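PDB 4XG1: diaminopimelate decarboxylase from Psychromonas ingrahamii, which probably catalyses the pyridoxal 5'-phosphate-dependent decarboxylation of meso-diaminopimelate to L-lysine, the last step of lysine biosynthesis by the diaminopimelate pathway. Local coordinates for residues E291-N296 / N300-D305; N309-P314 / D352-E357. One frame throughout, in Å; residues are numbered along the deposited sequence.

Contact 1. Residues E291-N296 / N300-D305. With TME (propane), chain K.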
loop_
_atom_site.group_PDB
_atom_site.type_symbol
_atom_site.label_atom_id
_atom_site.label_comp_id
_atom_site.label_asym_id
_atom_site.label_seq_id
_atom_site.Cartn_x
_atom_site.Cartn_y
_atom_site.Cartn_z
ATOM N N GLU B 291 12.575 11.488 -15.259
ATOM C CA GLU B 291 12.676 12.894 -14.991
ATOM C C GLU B 291 14.146 13.281 -15.011
ATOM O O GLU B 291 14.548 14.126 -15.804
ATOM C CB GLU B 291 12.066 13.235 -13.632
ATOM C CG GLU B 291 10.607 12.813 -13.475
ATOM C CD GLU B 291 9.616 13.835 -13.999
ATOM O OE1 GLU B 291 9.998 14.751 -14.770
ATOM O OE2 GLU B 291 8.430 13.687 -13.667
ATOM N N PHE B 292 14.939 12.663 -14.149
ATOM C CA PHE B 292 16.333 13.004 -14.013
ATOM C C PHE B 292 17.230 11.788 -14.026
ATOM O O PHE B 292 16.778 10.670 -13.748
ATOM C CB PHE B 292 16.581 13.674 -12.696
ATOM C CG PHE B 292 15.684 14.826 -12.419
ATOM C CD1 PHE B 292 15.522 15.824 -13.347
ATOM C CD2 PHE B 292 15.042 14.928 -11.207
ATOM C CE1 PHE B 292 14.702 16.891 -13.089
ATOM C CE2 PHE B 292 14.225 16.002 -10.927
ATOM C CZ PHE B 292 14.067 16.993 -11.876
ATOM N N LEU B 293 18.508 12.018 -14.361
ATOM C CA LEU B 293 19.558 11.014 -14.210
ATOM C C LEU B 293 20.561 11.592 -13.266
ATOM O O LEU B 293 21.003 12.720 -13.448
ATOM C CB LEU B 293 20.212 10.695 -15.521
ATOM C CG LEU B 293 19.295 10.141 -16.602
ATOM C CD1 LEU B 293 20.084 10.017 -17.908
ATOM C CD2 LEU B 293 18.707 8.798 -16.224
ATOM N N LYS B 294 20.886 10.834 -12.232
ATOM C CA LYS B 294 21.927 11.211 -11.296
ATOM C C LYS B 294 23.090 10.244 -11.407
ATOM O O LYS B 294 22.921 9.034 -11.182
ATOM C CB LYS B 294 21.425 11.141 -9.883
ATOM C CG LYS B 294 20.576 12.304 -9.491
ATOM C CD LYS B 294 20.175 12.170 -8.042
ATOM C CE LYS B 294 21.346 12.349 -7.136
ATOM N NZ LYS B 294 20.871 12.815 -5.806
ATOM N N LEU B 295 24.252 10.777 -11.780
ATOM C CA LEU B 295 25.417 9.954 -12.108
ATOM C C LEU B 295 26.458 10.117 -11.028
ATOM O O LEU B 295 26.646 11.201 -10.523
ATOM C CB LEU B 295 25.950 10.327 -13.490
ATOM C CG LEU B 295 24.855 10.267 -14.574
ATOM C CD1 LEU B 295 25.325 10.795 -15.927
ATOM C CD2 LEU B 295 24.310 8.849 -14.732
ATOM N N ASN B 296 27.077 9.006 -10.656
ATOM C CA ASN B 296 28.147 8.951 -9.681
ATOM C C ASN B 296 29.220 7.958 -10.132
ATOM O O ASN B 296 28.916 6.968 -10.807
ATOM C CB ASN B 296 27.554 8.554 -8.346
ATOM C CG ASN B 296 28.592 8.257 -7.312
ATOM O OD1 ASN B 296 29.593 7.616 -7.609
ATOM N ND2 ASN B 296 28.355 8.698 -6.084
ATOM N N ASN B 300 24.374 4.779 -10.174
ATOM C CA ASN B 300 23.533 5.667 -10.966
ATOM C C ASN B 300 22.044 5.535 -10.692
ATOM O O ASN B 300 21.538 4.431 -10.501
ATOM C CB ASN B 300 23.761 5.388 -12.435
ATOM C CG ASN B 300 25.196 5.619 -12.835
ATOM O OD1 ASN B 300 25.815 6.623 -12.454
ATOM N ND2 ASN B 300 25.745 4.686 -13.595
ATOM N N PHE B 301 21.330 6.656 -10.777
ATOM C CA PHE B 301 19.888 6.659 -10.624
ATOM C C PHE B 301 19.119 7.243 -11.777
ATOM O O PHE B 301 19.347 8.370 -12.155
ATOM C CB PHE B 301 19.554 7.421 -9.371
ATOM C CG PHE B 301 20.029 6.735 -8.146
ATOM C CD1 PHE B 301 19.329 5.650 -7.651
ATOM C CD2 PHE B 301 21.179 7.141 -7.511
ATOM C CE1 PHE B 301 19.760 5.006 -6.513
ATOM C CE2 PHE B 301 21.608 6.512 -6.362
ATOM C CZ PHE B 301 20.902 5.435 -5.862
ATOM N N ALA B 302 18.184 6.476 -12.309
ATOM C CA ALA B 302 17.113 7.048 -13.112
ATOM C C ALA B 302 15.929 7.365 -12.180
ATOM O O ALA B 302 15.331 6.472 -11.595
ATOM C CB ALA B 302 16.673 6.090 -14.203
ATOM N N ILE B 303 15.615 8.634 -12.045
ATOM C CA ILE B 303 14.494 9.086 -11.272
ATOM C C ILE B 303 13.297 9.227 -12.195
ATOM O O ILE B 303 13.298 10.065 -13.075
ATOM C CB ILE B 303 14.847 10.421 -10.624
ATOM C CG1 ILE B 303 16.053 10.187 -9.726
ATOM C CG2 ILE B 303 13.678 10.953 -9.810
ATOM C CD1 ILE B 303 16.595 11.435 -9.123
ATOM N N VAL B 304 12.273 8.403 -11.972
ATOM C CA VAL B 304 11.085 8.359 -12.805
ATOM C C VAL B 304 9.855 8.921 -12.072
ATOM O O VAL B 304 9.922 9.201 -10.894
ATOM C CB VAL B 304 10.802 6.904 -13.246
ATOM C CG1 VAL B 304 11.902 6.425 -14.184
ATOM C CG2 VAL B 304 10.664 5.958 -12.031
ATOM N N ASP B 305 8.733 9.071 -12.767
ATOM C CA ASP B 305 7.587 9.699 -12.167
ATOM C C ASP B 305 6.592 8.692 -11.558
ATOM O O ASP B 305 5.554 9.104 -11.033
ATOM C CB ASP B 305 6.893 10.664 -13.148
ATOM C CG ASP B 305 6.305 9.985 -14.339
ATOM O OD1 ASP B 305 6.437 8.752 -14.471
ATOM O OD2 ASP B 305 5.626 10.656 -15.155
HETATM C C1 TME K . 23.481 15.191 -9.057
HETATM C C2 TME K . 23.663 14.595 -10.443
HETATM C C3 TME K . 22.448 14.961 -11.295
#
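Ile303 O is gripped by two consecutive amides of the facing strand: Glu291 N donates to it at 2.7 Å, nearly in line with the carbonyl, and Phe292 N at 3.3 Å, in the carbonyl plane on a lone pair. Two residues set against one define a classic beta bulge. Beyond it the pairing is regular and antiparallel, the strand axes 173° apart: Ile303 N returns a bond to Phe292 O, and Lys294 and Phe301 exchange two straight bonds, both in the carbonyl planes. At the far end the side chain of Asn300 takes over from the backbone, its OD1 accepting from Asn296 N at 3.2 Å while Leu295 CD2 rests against the same oxygen.

Side chains alternate between the sheet's faces. Leu293 turns CD2 onto Ala302 CB (3.9 Å). On the face of Phe292, Lys294, Phe301 and Ile303, the Ile303 CD1 methyl meets Lys294 CD at 3.8 Å and also lies at the edge of the Phe292 ring. The lysine chain, bent at chi3 (69°), passes a bound propane, with C3 of the propane 3.7 Å from Lys294 CG, and its NZ donates to Gly173 O, Glu126 O and Lys171 O of the second subunit. Glu291 OE2 lies 4.4 Å from Asp305 OD2, a like-charge approach probably eased because Glu291 pairs with Arg133 of the second subunit and Asp305 bonds Thr28. The whole is a beta hairpin, strands 284-294 and 300-304, with a classic bulge at the end away from its turn, and it faces the partner subunit of the homodimer.

Contact 2. Residues N309-P314 / D352-E357. With LLP ((2S)-2-amino-6-[[3-hydroxy-2-methyl-5-(phosphonooxymethyl)pyridin-4-yl]methylideneamino]hexanoic acid), chain T.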
loop_
_atom_site.group_PDB
_atom_site.type_symbol
_atom_site.label_atom_id
_atom_site.label_comp_id
_atom_site.label_asym_id
_atom_site.label_seq_id
_atom_site.Cartn_x
_atom_site.Cartn_y
_atom_site.Cartn_z
ATOM N N ASN B 309 4.017 4.102 -4.321
ATOM C CA ASN B 309 2.561 4.267 -4.196
ATOM C C ASN B 309 1.804 3.842 -5.447
ATOM O O ASN B 309 0.612 3.551 -5.375
ATOM C CB ASN B 309 2.156 5.685 -3.879
ATOM C CG ASN B 309 2.276 6.573 -5.087
ATOM O OD1 ASN B 309 3.394 6.758 -5.613
ATOM N ND2 ASN B 309 1.153 7.083 -5.575
ATOM N N ASP B 310 2.480 3.811 -6.588
ATOM C CA ASP B 310 1.864 3.301 -7.822
ATOM C C ASP B 310 2.047 1.785 -7.916
ATOM O O ASP B 310 1.125 1.065 -8.313
ATOM C CB ASP B 310 2.523 3.973 -8.979
ATOM C CG ASP B 310 2.378 5.461 -8.944
ATOM O OD1 ASP B 310 1.227 5.953 -9.085
ATOM O OD2 ASP B 310 3.418 6.147 -8.915
ATOM N N LEU B 311 3.242 1.315 -7.511
ATOM C CA LEU B 311 3.593 -0.094 -7.581
ATOM C C LEU B 311 4.451 -0.455 -6.432
ATOM O O LEU B 311 5.639 -0.070 -6.357
ATOM C CB LEU B 311 4.358 -0.402 -8.874
ATOM C CG LEU B 311 4.860 -1.836 -9.056
ATOM C CD1 LEU B 311 3.718 -2.791 -9.315
ATOM C CD2 LEU B 311 5.809 -1.913 -10.225
ATOM N N ILE B 312 3.900 -1.243 -5.517
ATOM C CA ILE B 312 4.618 -1.509 -4.262
ATOM C C ILE B 312 5.424 -2.811 -4.252
ATOM O O ILE B 312 6.174 -3.082 -3.316
ATOM C CB ILE B 312 3.660 -1.445 -3.072
ATOM C CG1 ILE B 312 4.444 -1.159 -1.777
ATOM C CG2 ILE B 312 2.897 -2.743 -2.938
ATOM C CD1 ILE B 312 3.602 -0.728 -0.613
ATOM N N ARG B 313 5.268 -3.618 -5.283
ATOM C CA ARG B 313 5.768 -5.003 -5.233
ATOM C C ARG B 313 7.280 -5.043 -5.022
ATOM O O ARG B 313 7.766 -5.802 -4.190
ATOM C CB ARG B 313 5.351 -5.820 -6.453
ATOM C CG ARG B 313 3.875 -5.720 -6.802
ATOM C CD ARG B 313 3.340 -6.891 -7.633
ATOM N NE ARG B 313 3.650 -8.168 -6.976
ATOM C CZ ARG B 313 4.629 -9.010 -7.310
ATOM N NH1 ARG B 313 5.442 -8.749 -8.327
ATOM N NH2 ARG B 313 4.779 -10.136 -6.624
ATOM N N PRO B 314 8.033 -4.209 -5.738
ATOM C CA PRO B 314 9.460 -4.216 -5.501
ATOM C C PRO B 314 9.840 -3.826 -4.083
ATOM O O PRO B 314 10.650 -4.508 -3.446
ATOM C CB PRO B 314 9.988 -3.185 -6.519
ATOM C CG PRO B 314 8.969 -3.194 -7.616
ATOM C CD PRO B 314 7.672 -3.330 -6.864
ATOM N N ASP B 352 11.628 3.494 -1.770
ATOM C CA ASP B 352 10.898 3.788 -3.001
ATOM C C ASP B 352 11.752 3.527 -4.215
ATOM O O ASP B 352 12.397 4.437 -4.724
ATOM C CB ASP B 352 10.350 5.211 -3.060
ATOM C CG ASP B 352 9.794 5.555 -4.432
ATOM O OD1 ASP B 352 9.170 4.669 -5.057
ATOM O OD2 ASP B 352 10.026 6.691 -4.912
ATOM N N PHE B 353 11.692 2.303 -4.709
ATOM C CA PHE B 353 12.335 1.949 -5.969
ATOM C C PHE B 353 11.435 1.033 -6.790
ATOM O O PHE B 353 10.521 0.402 -6.274
ATOM C CB PHE B 353 13.672 1.257 -5.701
ATOM C CG PHE B 353 13.548 -0.097 -5.066
ATOM C CD1 PHE B 353 13.525 -0.238 -3.689
ATOM C CD2 PHE B 353 13.450 -1.247 -5.851
ATOM C CE1 PHE B 353 13.390 -1.517 -3.103
ATOM C CE2 PHE B 353 13.322 -2.519 -5.267
ATOM C CZ PHE B 353 13.298 -2.649 -3.893
ATOM N N LEU B 354 11.700 0.980 -8.083
ATOM C CA LEU B 354 10.984 0.093 -8.975
ATOM C C LEU B 354 11.840 -1.065 -9.468
ATOM O O LEU B 354 11.311 -2.139 -9.810
ATOM C CB LEU B 354 10.474 0.867 -10.154
ATOM C CG LEU B 354 9.534 1.989 -9.753
ATOM C CD1 LEU B 354 9.204 2.721 -11.016
ATOM C CD2 LEU B 354 8.242 1.496 -9.104
ATOM N N GLY B 355 13.147 -0.854 -9.508
ATOM C CA GLY B 355 14.052 -1.914 -9.923
ATOM C C GLY B 355 15.481 -1.512 -9.640
ATOM O O GLY B 355 15.804 -0.337 -9.659
ATOM N N LYS B 356 16.331 -2.514 -9.428
ATOM C CA LYS B 356 17.755 -2.281 -9.162
ATOM C C LYS B 356 18.689 -2.845 -10.241
ATOM O O LYS B 356 18.350 -3.788 -10.959
ATOM C CB LYS B 356 18.081 -2.820 -7.802
ATOM C CG LYS B 356 17.577 -1.879 -6.764
ATOM C CD LYS B 356 17.652 -2.429 -5.372
ATOM C CE LYS B 356 17.302 -1.302 -4.402
ATOM N NZ LYS B 356 17.038 -1.827 -3.046
ATOM N N GLU B 357 19.826 -2.183 -10.392
ATOM C CA GLU B 357 20.883 -2.599 -11.313
ATOM C C GLU B 357 20.393 -3.013 -12.663
ATOM O O GLU B 357 20.547 -4.146 -13.059
ATOM C CB GLU B 357 21.653 -3.754 -10.693
ATOM C CG GLU B 357 22.441 -3.362 -9.456
ATOM C CD GLU B 357 23.412 -4.464 -9.045
ATOM O OE1 GLU B 357 24.305 -4.803 -9.853
ATOM O OE2 GLU B 357 23.288 -4.999 -7.923
HETATM N N1 LLP T . -7.682 -17.294 -3.568
HETATM C C2 LLP T . -7.350 -16.914 -2.329
HETATM C "C2'" LLP T . -8.160 -17.420 -1.163
HETATM C C3 LLP T . -6.212 -15.989 -2.170
HETATM O O3 LLP T . -5.817 -15.598 -0.936
HETATM C C4 LLP T . -5.475 -15.542 -3.357
HETATM C "C4'" LLP T . -4.287 -14.634 -3.296
HETATM C C5 LLP T . -5.939 -16.034 -4.670
HETATM C C6 LLP T . -7.040 -16.877 -4.694
HETATM C "C5'" LLP T . -5.287 -15.635 -5.966
HETATM O OP4 LLP T . -3.965 -15.999 -6.037
HETATM P P LLP T . -3.053 -15.770 -7.335
HETATM O OP1 LLP T . -3.323 -14.322 -7.719
HETATM O OP2 LLP T . -1.608 -16.170 -6.957
HETATM O OP3 LLP T . -3.426 -16.847 -8.370
HETATM N N LLP T . 0.193 -9.060 -3.038
HETATM C CA LLP T . 0.930 -10.330 -3.429
HETATM C CB LLP T . -0.038 -11.404 -3.914
HETATM C CG LLP T . -0.476 -12.428 -2.885
HETATM C CD LLP T . -1.974 -12.632 -2.874
HETATM C CE LLP T . -2.342 -13.829 -1.977
HETATM N NZ LLP T . -3.739 -14.310 -1.993
HETATM C C LLP T . 1.848 -10.017 -4.587
HETATM O O LLP T . 1.847 -8.924 -5.125
HETATM O OXT LLP T . 2.620 -10.841 -5.050
HETATM O O HOH W 1 7.933 -0.614 -5.058
#
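The backbones come nearest where the start of helix 313-317 faces the bulged strand 353-361, with Pro314 CA 5.7 Å from Leu354 CA, and a water joins them by donating to both Leu311 O (2.7 Å) and Phe353 O. Pro314 contributes the largest single share of the buried surface. Its CB lies 3.6 Å from Phe353 CE2, and its CG packs 3.4 Å from Leu354 O. Pro314 O approaches Phe353 CZ obliquely at 3.3 Å. Phe353 carries CG between its backbone N and carbonyl carbon (chi1 68°), which places ring carbons CE2 and CZ beside the proline, while Lys356 CE lies over the centre of one ring face. Deeper in, Leu354 CD2 reaches Leu311 CB at 4.3 Å, and both leucines pack on Ile370 of strand 367-371.

Arg313, next to the proline, takes no part in this packing. Its chain, bent at chi3 (53°), presents the guanidinium edge to the carboxylate of the bound LLP: NE donates to LLP O at 2.7 Å and NH2 to LLP OXT at 2.8 Å, one N-H for each oxygen, the NE bond nearly straight at 169°. Replaced by alanine, this position would probably leave the LLP carboxylate without its paired donors and its amino-acid end freer to turn. Tyr317, on the same short helix, and Tyr376 also bond LLP. The chemistry is thus divided: apolar contacts seat the proline that follows Arg313, a water ties Leu311 O to Phe353 O, and the two-pronged grip on a carboxylate is consistent with the predicted role of Arg313 in substrate binding.

How the contacts relate
The centre of contact 1 lies about 31 Å from the centre of the chain and the contact is partly buried, whereas contact 2, its centre about 18 Å from that of the chain, is buried. Both reach the same mixed sheet, where strand 338-344 pairs with both 300-304 and 353-361, and they touch directly: Val304 CG2 lies 3.7 Å from Leu354 CD1. Contact 1 is held by five backbone hydrogen bonds; its paired strands bury 522 Å² against 225 Å². Contact 2 relies on apolar packing and a shared water. Both touch the second subunit, contact 1 through, among others, Glu291 and Lys294, contact 2 through Asp352 and Ile312. Arg313 of contact 2 binds LLP directly.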